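Local atomic coordinates of superoxide dismutase [Mn], mitochondrial (Saccharomyces cerevisiae, PDB entry 3RN4), a protein that catalyses the dismutation of superoxide radicals to hydrogen peroxide and oxygen in mitochondria, normally with one manganese ion per subunit as cofactor. Residues 13-18 / 91-96; 27-32 / 182-187; 87-92 / 174-179; 142-147 / 170-175. All coordinates share one frame; numbering follows the deposited sequence.

Contact 1 (13-18 / 91-96)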
# COMPACT_ATOMS: atom_id res chain seq x y z
N PRO A 13 1.75 -18.06 -23.64
CA PRO A 13 2.13 -19.48 -23.68
C PRO A 13 1.05 -20.33 -24.35
O PRO A 13 -0.11 -19.92 -24.41
CB PRO A 13 2.19 -19.85 -22.20
CG PRO A 13 1.15 -18.95 -21.57
CD PRO A 13 1.33 -17.64 -22.29
N ASP A 14 1.40 -21.52 -24.83
CA ASP A 14 0.40 -22.49 -25.31
C ASP A 14 -0.29 -23.25 -24.19
O ASP A 14 0.33 -23.55 -23.17
CB ASP A 14 1.06 -23.49 -26.25
CG ASP A 14 1.72 -22.80 -27.41
OD1 ASP A 14 2.97 -22.77 -27.48
OD2 ASP A 14 0.97 -22.23 -28.23
N LEU A 15 -1.57 -23.57 -24.37
CA LEU A 15 -2.30 -24.33 -23.36
C LEU A 15 -2.20 -25.85 -23.56
O LEU A 15 -2.14 -26.33 -24.68
CB LEU A 15 -3.77 -23.90 -23.34
CG LEU A 15 -4.05 -22.49 -22.82
CD1 LEU A 15 -5.53 -22.16 -23.00
CD2 LEU A 15 -3.64 -22.35 -21.36
N LYS A 16 -2.19 -26.58 -22.45
CA LYS A 16 -2.16 -28.05 -22.48
C LYS A 16 -3.57 -28.68 -22.50
O LYS A 16 -3.75 -29.89 -22.29
CB LYS A 16 -1.36 -28.56 -21.28
CG LYS A 16 0.14 -28.30 -21.38
CD LYS A 16 0.88 -28.81 -20.15
CE LYS A 16 2.39 -28.72 -20.32
NZ LYS A 16 2.79 -27.34 -20.74
N TRP A 17 -4.58 -27.85 -22.74
CA TRP A 17 -5.95 -28.31 -22.76
C TRP A 17 -6.76 -27.27 -23.56
O TRP A 17 -6.35 -26.11 -23.66
CB TRP A 17 -6.49 -28.49 -21.33
CG TRP A 17 -5.91 -27.51 -20.29
CD1 TRP A 17 -4.80 -27.71 -19.50
CD2 TRP A 17 -6.42 -26.21 -19.94
NE1 TRP A 17 -4.60 -26.61 -18.68
CE2 TRP A 17 -5.58 -25.68 -18.93
CE3 TRP A 17 -7.51 -25.45 -20.38
CZ2 TRP A 17 -5.79 -24.42 -18.37
CZ3 TRP A 17 -7.72 -24.20 -19.82
CH2 TRP A 17 -6.86 -23.69 -18.82
N ASP A 18 -7.84 -27.68 -24.21
CA ASP A 18 -8.62 -26.69 -24.94
C ASP A 18 -9.43 -25.94 -23.89
O ASP A 18 -9.61 -26.43 -22.77
CB ASP A 18 -9.57 -27.32 -25.96
CG ASP A 18 -10.71 -28.04 -25.29
OD1 ASP A 18 -10.51 -29.23 -24.96
OD2 ASP A 18 -11.78 -27.42 -25.07
N LEU A 91 1.93 -18.97 -14.61
CA LEU A 91 1.92 -19.94 -13.50
C LEU A 91 0.58 -20.64 -13.42
O LEU A 91 0.49 -21.87 -13.28
CB LEU A 91 2.23 -19.25 -12.15
CG LEU A 91 3.66 -18.78 -11.93
CD1 LEU A 91 3.78 -17.81 -10.75
CD2 LEU A 91 4.58 -20.02 -11.73
N PHE A 92 -0.49 -19.84 -13.49
CA PHE A 92 -1.84 -20.33 -13.36
C PHE A 92 -2.16 -21.46 -14.36
O PHE A 92 -2.59 -22.52 -13.96
CB PHE A 92 -2.85 -19.13 -13.52
CG PHE A 92 -4.28 -19.44 -13.14
CD1 PHE A 92 -4.61 -19.95 -11.89
CD2 PHE A 92 -5.32 -19.14 -14.03
CE1 PHE A 92 -5.92 -20.20 -11.55
CE2 PHE A 92 -6.65 -19.37 -13.67
CZ PHE A 92 -6.96 -19.89 -12.45
N TRP A 93 -1.96 -21.24 -15.67
CA TRP A 93 -2.38 -22.27 -16.61
C TRP A 93 -1.59 -23.55 -16.38
O TRP A 93 -2.11 -24.65 -16.53
CB TRP A 93 -2.19 -21.85 -18.07
CG TRP A 93 -2.68 -20.47 -18.41
CD1 TRP A 93 -1.97 -19.49 -19.03
CD2 TRP A 93 -3.99 -19.95 -18.18
NE1 TRP A 93 -2.76 -18.37 -19.18
CE2 TRP A 93 -4.01 -18.63 -18.67
CE3 TRP A 93 -5.16 -20.46 -17.59
CZ2 TRP A 93 -5.14 -17.81 -18.60
CZ3 TRP A 93 -6.30 -19.65 -17.53
CH2 TRP A 93 -6.27 -18.33 -18.02
N GLU A 94 -0.32 -23.37 -16.07
CA GLU A 94 0.61 -24.49 -15.86
C GLU A 94 0.33 -25.31 -14.61
O GLU A 94 0.66 -26.51 -14.57
CB GLU A 94 2.05 -24.00 -15.89
CG GLU A 94 2.60 -23.86 -17.30
CD GLU A 94 2.56 -25.20 -18.07
OE1 GLU A 94 2.81 -26.27 -17.46
OE2 GLU A 94 2.28 -25.17 -19.28
N ASN A 95 -0.31 -24.70 -13.61
CA ASN A 95 -0.88 -25.49 -12.50
C ASN A 95 -2.38 -25.84 -12.58
O ASN A 95 -3.02 -26.14 -11.57
CB ASN A 95 -0.39 -25.00 -11.10
CG ASN A 95 -0.93 -23.62 -10.68
OD1 ASN A 95 -0.14 -22.72 -10.39
ND2 ASN A 95 -2.25 -23.46 -10.58
N LEU A 96 -2.92 -25.86 -13.80
CA LEU A 96 -4.27 -26.37 -14.02
C LEU A 96 -4.19 -27.48 -15.07
O LEU A 96 -3.36 -27.40 -15.97
CB LEU A 96 -5.21 -25.28 -14.55
CG LEU A 96 -5.53 -24.13 -13.59
CD1 LEU A 96 -6.33 -23.05 -14.33
CD2 LEU A 96 -6.31 -24.62 -12.40
O HOH W 1 0.40 -23.43 -20.16
O HOH W 2 -1.68 -25.13 -19.81

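Contact 2 (27-32 / 182-187)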
# COMPACT_ATOMS: atom_id res chain seq x y z
N SER A 27 -15.54 -22.60 -16.71
CA SER A 27 -16.16 -22.69 -18.03
C SER A 27 -15.18 -22.38 -19.16
O SER A 27 -14.19 -21.66 -18.99
CB SER A 27 -17.40 -21.78 -18.11
OG SER A 27 -17.01 -20.42 -18.08
N GLY A 28 -15.46 -22.94 -20.33
CA GLY A 28 -14.72 -22.58 -21.51
C GLY A 28 -14.86 -21.11 -21.84
O GLY A 28 -13.94 -20.51 -22.35
N GLN A 29 -16.01 -20.53 -21.54
CA GLN A 29 -16.22 -19.11 -21.81
C GLN A 29 -15.22 -18.27 -21.02
O GLN A 29 -14.61 -17.33 -21.54
CB GLN A 29 -17.65 -18.72 -21.43
CG GLN A 29 -17.94 -17.23 -21.68
CD GLN A 29 -19.33 -16.86 -21.23
OE1 GLN A 29 -19.84 -17.40 -20.24
NE2 GLN A 29 -19.95 -15.94 -21.94
N ILE A 30 -15.07 -18.60 -19.75
CA ILE A 30 -14.11 -17.89 -18.90
C ILE A 30 -12.67 -18.09 -19.43
O ILE A 30 -11.92 -17.13 -19.60
CB ILE A 30 -14.23 -18.34 -17.45
CG1 ILE A 30 -15.52 -17.76 -16.82
CG2 ILE A 30 -12.98 -17.94 -16.65
CD1 ILE A 30 -15.84 -18.33 -15.41
N ASN A 31 -12.29 -19.33 -19.71
CA ASN A 31 -10.91 -19.56 -20.11
C ASN A 31 -10.58 -18.82 -21.40
O ASN A 31 -9.49 -18.28 -21.56
CB ASN A 31 -10.61 -21.06 -20.24
CG ASN A 31 -10.42 -21.73 -18.88
OD1 ASN A 31 -10.06 -21.07 -17.91
ND2 ASN A 31 -10.66 -23.04 -18.82
N GLU A 32 -11.54 -18.78 -22.32
CA GLU A 32 -11.30 -18.09 -23.58
C GLU A 32 -10.99 -16.60 -23.36
O GLU A 32 -10.01 -16.07 -23.89
CB GLU A 32 -12.48 -18.27 -24.55
CG GLU A 32 -12.28 -17.41 -25.80
CD GLU A 32 -13.17 -17.82 -26.98
OE1 GLU A 32 -12.81 -17.47 -28.13
OE2 GLU A 32 -14.19 -18.50 -26.76
N TYR A 182 -13.88 -15.91 -12.43
CA TYR A 182 -15.04 -16.71 -12.06
C TYR A 182 -16.40 -16.11 -12.33
O TYR A 182 -17.39 -16.81 -12.25
CB TYR A 182 -14.98 -17.10 -10.57
CG TYR A 182 -14.93 -15.93 -9.59
CD1 TYR A 182 -16.11 -15.34 -9.12
CD2 TYR A 182 -13.71 -15.46 -9.10
CE1 TYR A 182 -16.07 -14.31 -8.19
CE2 TYR A 182 -13.67 -14.41 -8.15
CZ TYR A 182 -14.86 -13.85 -7.73
OH TYR A 182 -14.84 -12.80 -6.80
N TYR A 183 -16.46 -14.82 -12.61
CA TYR A 183 -17.74 -14.13 -12.49
C TYR A 183 -18.81 -14.62 -13.48
O TYR A 183 -19.98 -14.76 -13.14
CB TYR A 183 -17.57 -12.61 -12.62
CG TYR A 183 -18.63 -11.92 -11.83
CD1 TYR A 183 -18.46 -11.68 -10.47
CD2 TYR A 183 -19.83 -11.57 -12.42
CE1 TYR A 183 -19.46 -11.05 -9.72
CE2 TYR A 183 -20.83 -10.96 -11.69
CZ TYR A 183 -20.64 -10.70 -10.36
OH TYR A 183 -21.65 -10.12 -9.66
N LEU A 184 -18.40 -14.94 -14.70
CA LEU A 184 -19.39 -15.37 -15.70
C LEU A 184 -20.12 -16.64 -15.28
O LEU A 184 -21.29 -16.85 -15.62
CB LEU A 184 -18.74 -15.55 -17.06
CG LEU A 184 -18.33 -14.26 -17.77
CD1 LEU A 184 -17.61 -14.59 -19.07
CD2 LEU A 184 -19.55 -13.43 -18.06
N GLN A 185 -19.43 -17.49 -14.51
CA GLN A 185 -20.01 -18.76 -14.09
C GLN A 185 -20.62 -18.73 -12.69
O GLN A 185 -21.72 -19.25 -12.48
CB GLN A 185 -18.96 -19.90 -14.17
CG GLN A 185 -19.53 -21.27 -13.65
CD GLN A 185 -18.57 -22.45 -13.85
OE1 GLN A 185 -17.59 -22.33 -14.54
NE2 GLN A 185 -18.87 -23.58 -13.22
N TYR A 186 -19.92 -18.10 -11.74
CA TYR A 186 -20.28 -18.17 -10.33
C TYR A 186 -20.85 -16.85 -9.83
O TYR A 186 -21.37 -16.79 -8.73
CB TYR A 186 -19.03 -18.50 -9.50
CG TYR A 186 -18.50 -19.90 -9.75
CD1 TYR A 186 -18.97 -20.98 -9.02
CD2 TYR A 186 -17.52 -20.13 -10.72
CE1 TYR A 186 -18.50 -22.28 -9.26
CE2 TYR A 186 -17.03 -21.42 -10.96
CZ TYR A 186 -17.53 -22.48 -10.22
OH TYR A 186 -17.06 -23.75 -10.46
N GLN A 187 -20.71 -15.81 -10.64
CA GLN A 187 -21.07 -14.45 -10.21
C GLN A 187 -20.47 -14.14 -8.84
O GLN A 187 -19.27 -14.33 -8.65
CB GLN A 187 -22.58 -14.26 -10.24
CG GLN A 187 -23.16 -14.38 -11.63
CD GLN A 187 -23.41 -15.81 -12.00
OE1 GLN A 187 -24.04 -16.56 -11.25
NE2 GLN A 187 -22.90 -16.22 -13.17

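Contact 3 (87-92 / 174-179). With FE (Fe (III) ion), chain B.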
# COMPACT_ATOMS: atom_id res chain seq x y z
N THR A 87 3.33 -13.02 -15.67
CA THR A 87 3.93 -14.18 -15.01
C THR A 87 2.88 -14.96 -14.21
O THR A 87 2.89 -16.18 -14.21
CB THR A 87 5.14 -13.77 -14.17
OG1 THR A 87 4.73 -12.88 -13.14
CG2 THR A 87 6.13 -13.02 -15.03
N ASN A 88 1.96 -14.26 -13.54
CA ASN A 88 0.96 -14.96 -12.73
C ASN A 88 0.08 -15.85 -13.56
O ASN A 88 -0.22 -16.97 -13.17
CB ASN A 88 0.09 -13.96 -11.93
CG ASN A 88 0.82 -13.38 -10.75
OD1 ASN A 88 1.83 -13.92 -10.29
ND2 ASN A 88 0.30 -12.24 -10.23
N HIS A 89 -0.36 -15.37 -14.72
CA HIS A 89 -1.25 -16.22 -15.51
C HIS A 89 -0.47 -17.39 -16.14
O HIS A 89 -1.02 -18.47 -16.35
CB HIS A 89 -2.00 -15.39 -16.55
CG HIS A 89 -3.00 -14.45 -15.94
ND1 HIS A 89 -2.66 -13.21 -15.49
CD2 HIS A 89 -4.32 -14.60 -15.68
CE1 HIS A 89 -3.72 -12.62 -14.97
NE2 HIS A 89 -4.75 -13.44 -15.07
N CYS A 90 0.79 -17.17 -16.44
CA CYS A 90 1.62 -18.30 -16.91
C CYS A 90 1.70 -19.38 -15.85
O CYS A 90 1.54 -20.57 -16.15
CB CYS A 90 3.03 -17.86 -17.27
SG CYS A 90 3.16 -17.02 -18.86
N LEU A 91 1.93 -18.97 -14.61
CA LEU A 91 1.92 -19.94 -13.50
C LEU A 91 0.58 -20.64 -13.42
O LEU A 91 0.49 -21.87 -13.28
CB LEU A 91 2.23 -19.25 -12.15
CG LEU A 91 3.66 -18.78 -11.93
CD1 LEU A 91 3.78 -17.81 -10.75
CD2 LEU A 91 4.58 -20.02 -11.73
N PHE A 92 -0.49 -19.84 -13.49
CA PHE A 92 -1.84 -20.33 -13.36
C PHE A 92 -2.16 -21.46 -14.36
O PHE A 92 -2.59 -22.52 -13.96
CB PHE A 92 -2.85 -19.13 -13.52
CG PHE A 92 -4.28 -19.44 -13.14
CD1 PHE A 92 -4.61 -19.95 -11.89
CD2 PHE A 92 -5.32 -19.14 -14.03
CE1 PHE A 92 -5.92 -20.20 -11.55
CE2 PHE A 92 -6.65 -19.37 -13.67
CZ PHE A 92 -6.96 -19.89 -12.45
N ALA A 174 -0.57 -21.33 -7.99
CA ALA A 174 -1.19 -19.98 -8.03
C ALA A 174 -2.68 -20.11 -8.28
O ALA A 174 -3.12 -20.90 -9.13
CB ALA A 174 -0.53 -19.11 -9.17
N ILE A 175 -3.50 -19.36 -7.52
CA ILE A 175 -4.94 -19.38 -7.73
C ILE A 175 -5.42 -17.94 -7.91
O ILE A 175 -5.21 -17.10 -7.03
CB ILE A 175 -5.73 -20.00 -6.56
CG1 ILE A 175 -5.23 -21.43 -6.23
CG2 ILE A 175 -7.23 -19.99 -6.87
CD1 ILE A 175 -5.51 -22.44 -7.31
N ASP A 176 -6.06 -17.67 -9.05
CA ASP A 176 -6.50 -16.32 -9.41
C ASP A 176 -7.79 -15.99 -8.68
O ASP A 176 -8.76 -16.73 -8.79
CB ASP A 176 -6.70 -16.27 -10.95
CG ASP A 176 -6.83 -14.88 -11.50
OD1 ASP A 176 -6.87 -14.77 -12.75
OD2 ASP A 176 -6.89 -13.91 -10.70
N ALA A 177 -7.80 -14.87 -7.95
CA ALA A 177 -9.00 -14.43 -7.24
C ALA A 177 -9.60 -13.17 -7.85
O ALA A 177 -10.57 -12.62 -7.31
CB ALA A 177 -8.67 -14.17 -5.74
N TRP A 178 -9.08 -12.72 -8.99
CA TRP A 178 -9.74 -11.60 -9.68
C TRP A 178 -11.14 -12.03 -10.07
O TRP A 178 -11.38 -13.19 -10.43
CB TRP A 178 -9.00 -11.19 -10.96
CG TRP A 178 -7.80 -10.36 -10.73
CD1 TRP A 178 -6.70 -10.68 -9.97
CD2 TRP A 178 -7.55 -9.08 -11.29
NE1 TRP A 178 -5.77 -9.65 -10.04
CE2 TRP A 178 -6.27 -8.66 -10.86
CE3 TRP A 178 -8.29 -8.23 -12.15
CZ2 TRP A 178 -5.72 -7.41 -11.22
CZ3 TRP A 178 -7.75 -7.00 -12.50
CH2 TRP A 178 -6.48 -6.60 -12.05
N GLU A 179 -12.10 -11.10 -10.06
CA GLU A 179 -13.44 -11.49 -10.45
C GLU A 179 -13.55 -12.08 -11.86
O GLU A 179 -14.35 -13.00 -12.07
CB GLU A 179 -14.44 -10.33 -10.20
CG GLU A 179 -14.49 -9.95 -8.70
CD GLU A 179 -15.45 -8.79 -8.44
OE1 GLU A 179 -15.34 -7.78 -9.17
OE2 GLU A 179 -16.33 -8.90 -7.55
FE FE B . -6.67 -13.38 -14.11
O HOH W 3 -5.91 -11.96 -12.71

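Contact 4 (142-147 / 170-175)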
# COMPACT_ATOMS: atom_id res chain seq x y z
N ALA A 142 -3.98 -16.06 -4.44
CA ALA A 142 -3.30 -16.77 -3.33
C ALA A 142 -2.25 -17.69 -3.96
O ALA A 142 -2.48 -18.27 -5.04
CB ALA A 142 -4.25 -17.56 -2.48
N PHE A 143 -1.12 -17.81 -3.29
CA PHE A 143 -0.07 -18.72 -3.74
C PHE A 143 0.32 -19.65 -2.62
O PHE A 143 0.60 -19.23 -1.50
CB PHE A 143 1.18 -17.96 -4.09
CG PHE A 143 1.03 -16.98 -5.24
CD1 PHE A 143 1.30 -17.38 -6.55
CD2 PHE A 143 0.70 -15.65 -4.98
CE1 PHE A 143 1.21 -16.45 -7.62
CE2 PHE A 143 0.62 -14.73 -6.02
CZ PHE A 143 0.85 -15.14 -7.35
N ILE A 144 0.35 -20.94 -2.94
CA ILE A 144 1.02 -21.89 -2.06
C ILE A 144 2.51 -21.81 -2.44
O ILE A 144 2.87 -21.96 -3.61
CB ILE A 144 0.47 -23.32 -2.25
CG1 ILE A 144 -1.04 -23.35 -1.97
CG2 ILE A 144 1.26 -24.29 -1.35
CD1 ILE A 144 -1.69 -24.75 -2.17
N VAL A 145 3.36 -21.54 -1.45
CA VAL A 145 4.76 -21.31 -1.71
C VAL A 145 5.70 -22.22 -0.91
O VAL A 145 5.32 -22.77 0.13
CB VAL A 145 5.16 -19.85 -1.40
CG1 VAL A 145 4.35 -18.87 -2.30
CG2 VAL A 145 4.95 -19.56 0.13
N LYS A 146 6.92 -22.33 -1.42
CA LYS A 146 8.03 -22.92 -0.67
C LYS A 146 8.99 -21.79 -0.33
O LYS A 146 9.50 -21.10 -1.21
CB LYS A 146 8.76 -23.97 -1.51
CG LYS A 146 9.91 -24.67 -0.74
CD LYS A 146 10.70 -25.60 -1.69
CE LYS A 146 11.61 -26.58 -0.93
NZ LYS A 146 12.31 -27.52 -1.91
N ASN A 147 9.22 -21.57 0.96
CA ASN A 147 10.11 -20.51 1.39
C ASN A 147 11.55 -21.01 1.56
O ASN A 147 11.86 -21.78 2.47
CB ASN A 147 9.59 -19.92 2.70
CG ASN A 147 10.40 -18.74 3.17
OD1 ASN A 147 11.47 -18.46 2.64
ND2 ASN A 147 9.90 -18.06 4.20
N VAL A 170 9.11 -19.41 -3.51
CA VAL A 170 8.88 -20.11 -4.78
C VAL A 170 7.41 -20.45 -4.96
O VAL A 170 6.81 -21.14 -4.13
CB VAL A 170 9.70 -21.40 -4.88
CG1 VAL A 170 9.44 -22.11 -6.22
CG2 VAL A 170 11.21 -21.08 -4.67
N PRO A 171 6.80 -19.98 -6.05
CA PRO A 171 5.38 -20.33 -6.17
C PRO A 171 5.15 -21.78 -6.59
O PRO A 171 5.76 -22.23 -7.55
CB PRO A 171 4.87 -19.39 -7.28
CG PRO A 171 6.08 -19.04 -8.08
CD PRO A 171 7.28 -19.10 -7.13
N LEU A 172 4.29 -22.50 -5.87
CA LEU A 172 3.97 -23.90 -6.19
C LEU A 172 2.61 -24.01 -6.83
O LEU A 172 2.47 -24.71 -7.83
CB LEU A 172 3.99 -24.77 -4.95
CG LEU A 172 5.23 -24.59 -4.08
CD1 LEU A 172 5.07 -25.48 -2.83
CD2 LEU A 172 6.56 -24.90 -4.84
N VAL A 173 1.61 -23.36 -6.24
CA VAL A 173 0.28 -23.31 -6.86
C VAL A 173 -0.19 -21.87 -6.83
O VAL A 173 -0.18 -21.26 -5.74
CB VAL A 173 -0.76 -24.13 -6.10
CG1 VAL A 173 -2.16 -23.91 -6.70
CG2 VAL A 173 -0.39 -25.65 -6.12
N ALA A 174 -0.57 -21.33 -7.99
CA ALA A 174 -1.19 -19.98 -8.03
C ALA A 174 -2.68 -20.11 -8.28
O ALA A 174 -3.12 -20.90 -9.13
CB ALA A 174 -0.53 -19.11 -9.17
N ILE A 175 -3.50 -19.36 -7.52
CA ILE A 175 -4.94 -19.38 -7.73
C ILE A 175 -5.42 -17.94 -7.91
O ILE A 175 -5.21 -17.10 -7.03
CB ILE A 175 -5.73 -20.00 -6.56
CG1 ILE A 175 -5.23 -21.43 -6.23
CG2 ILE A 175 -7.23 -19.99 -6.87
CD1 ILE A 175 -5.51 -22.44 -7.31

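Contact 1 (13-18 / 91-96)
Leu15 lays its CD2 methyl over one face of the Trp93 indole: CD2 stands 4.0 Å from the centroid of the five-membered ring of Trp93 and 28° off the ring normal, which meets the test for a CH-pi contact. Pro13 comes to the same indole at its edge, with Pro13 CG near the ring plane and 4.1 Å from Trp93 CD1. The side chains of Trp17 and Trp93 run roughly perpendicular, with Trp17 CH2 3.9 Å from Trp93 CE3. CG of Trp17 is wedged between the backbone N and the carbonyl carbon (chi1 32°), and from there the indole directs NE1 at the chain just past helix 66-94, donating to Leu96 O at 3.1 Å. This bond is bent, 136° at the hydrogen, and reaches the oxygen from above the carbonyl plane.

The polar side of the contact is carried by Lys16 and Glu94. Lys16, its chain kinked at chi4, forms a salt bridge in which NZ takes the syn lone pair of Glu94 OE2 at 2.7 Å. A water donating to both Asp14 O and Glu94 OE2 gives that oxygen a second partner. Trp93 NE1 is hydrogen-bonded to His39, and its ring meets His34 edge-to-face. With the nearest atom of its side chain about 6 Å from the ferric ion, Trp93 belongs to the aromatic shell that surrounds the metal ligands in iron/manganese superoxide dismutases.

Contact 2 (27-32 / 182-187)
The amide of Gln29 turns one face to Leu184: CD1 of Leu184 is 3.6 Å from Gln29 CD, 3.8 Å from its OE1 and 3.9 Å from its NE2, near-equal separations that place the methyl above the amide plane. An extended chain, with CG anti to the backbone N (chi1 180°), carries the amide there. Gln185 brings its amide to the other end of the contact, OE1 lying 3.0 Å from Ser27 N, while its NE2 is hydrogen-bonded to Pro24 O. CG of Gln185 also rests over one face of the Tyr186 ring, which has Tyr182 O in plane at its edge.

Ser27 is the N-cap of helix 28-62, the first arm of the alpha-hairpin, and the short helix 183-186 of the C-terminal part packs against this start. OG of Ser27 accepts from Ile30 N at 3.1 Å and 161°. Replaced by alanine, Ser27 would lose this hydroxyl, and the amide of Ile30 would probably be left without its capping acceptor. Ile30 and Leu184 run alongside one another head to tail, with Ile30 CG1 3.9 Å from Leu184 CB. The Ile30 CD1 methyl crosses to Gln185 CB at 3.7 Å. Beyond Leu184 lies Tyr183 of a second subunit.

Contact 3 (87-92 / 174-179)
The metal site, here filled by iron, ties helix 66-94 to strand 169-176 through His89 and Asp176, which bind the same ferric ion. His89 NE2 is 2.1 Å from the iron and Asp176 OD1 2.0 Å. Their planes stand 80° apart, and the 3.4 Å between His89 NE2 and Asp176 OD1 is a separation of two ligands, with no hydrogen bond. A water is a further ligand, its oxygen 2.1 Å from the iron and over one face of the Trp178 indole.

The second shell fixes both ligands. His89 ND1 is hydrogen-bonded to Gly85 O. A chi1 of -167° turns the Asp176 carboxylate away from its own backbone N and toward the metal, and its OD2 accepts from Trp178 N at 3.0 Å, an Asx turn in which the donor comes from above the carboxylate plane. Phe92 supports the stem of the aspartate: Asp176 CB lies over one face of the Phe92 ring, 4.0 Å from its centroid and 14° off the normal. At the edge of that ring, in plane, Ala174 O is 3.3 Å from Phe92 CD1. With His34 and His180, these residues make the three-histidine, one-aspartate metal centre of iron/manganese superoxide dismutases, built between the alpha-hairpin and the C-terminal domain.

Contact 4 (142-147 / 170-175)
Ile144 O is gripped by two backbone donors, Leu172 N at 2.7 Å and Val173 N at 3.2 Å, and the tightly packed part of the contact gathers round this grip and the neighbouring Phe143. Ile144 and Val173 extend together from one face of the sheet, with Ile144 CD1 4.1 Å from Val173 CB. On the opposite face the Phe143 ring presses CE1 to within 3.5 Å of Ala174 CB. Helix 122-134 and Trp203 of helix 203-212 pack on Ile144.

Leu172 and Val173 together face Ile144, which defines a classic beta bulge. Strand 142-147 runs antiparallel to 173-175, at 170°, and the chain turns a corner at Leu172, shifting the register by one residue so that Val145 pairs with Pro171. CG of Leu172 sits beside its own backbone N (chi1 -49°), sending the methyls along the neighbouring strand, CD1 to Val145 C at 3.8 Å and CD2 to Lys146 CB at 4.1 Å. With an alanine in place of Leu172, those methyls vanish and a gap would probably open beside Val145 and Lys146.

Past the bulge the contact becomes more open to solvent: Val170 and Lys146 are partly exposed, yet Val170 N donates almost straight to Lys146 O (174°, 2.9 Å). The extended Lys146 chain leads away from the strand pair, and its NZ is hydrogen-bonded to Phe210 O and makes a cation-pi contact with the Phe210 ring.

In the fold
From the N terminus, the loop at 13-18 opens contact 1, which closes at 91-96 after helix 28-62 and most of helix 66-94, tying the hairpin's second arm to the leading loop. Contact 2 starts inside that loop, at 27-32, and ends at 182-187, so contacts 1 and 2 cross; Trp17 and Asn31 touch where they adjoin. Contact 3 leaves helix 66-94 where contact 1 ends, sharing Leu91 and Phe92, and nests within contact 2. Contact 4 pairs two sheet strands after contact 1 has closed, is nested within contact 2, and meets contact 3 on strand 169-176. Contacts 1 to 3 tie the hairpin to loop and C-terminal part; contact 4 holds the strand that carries Asp176.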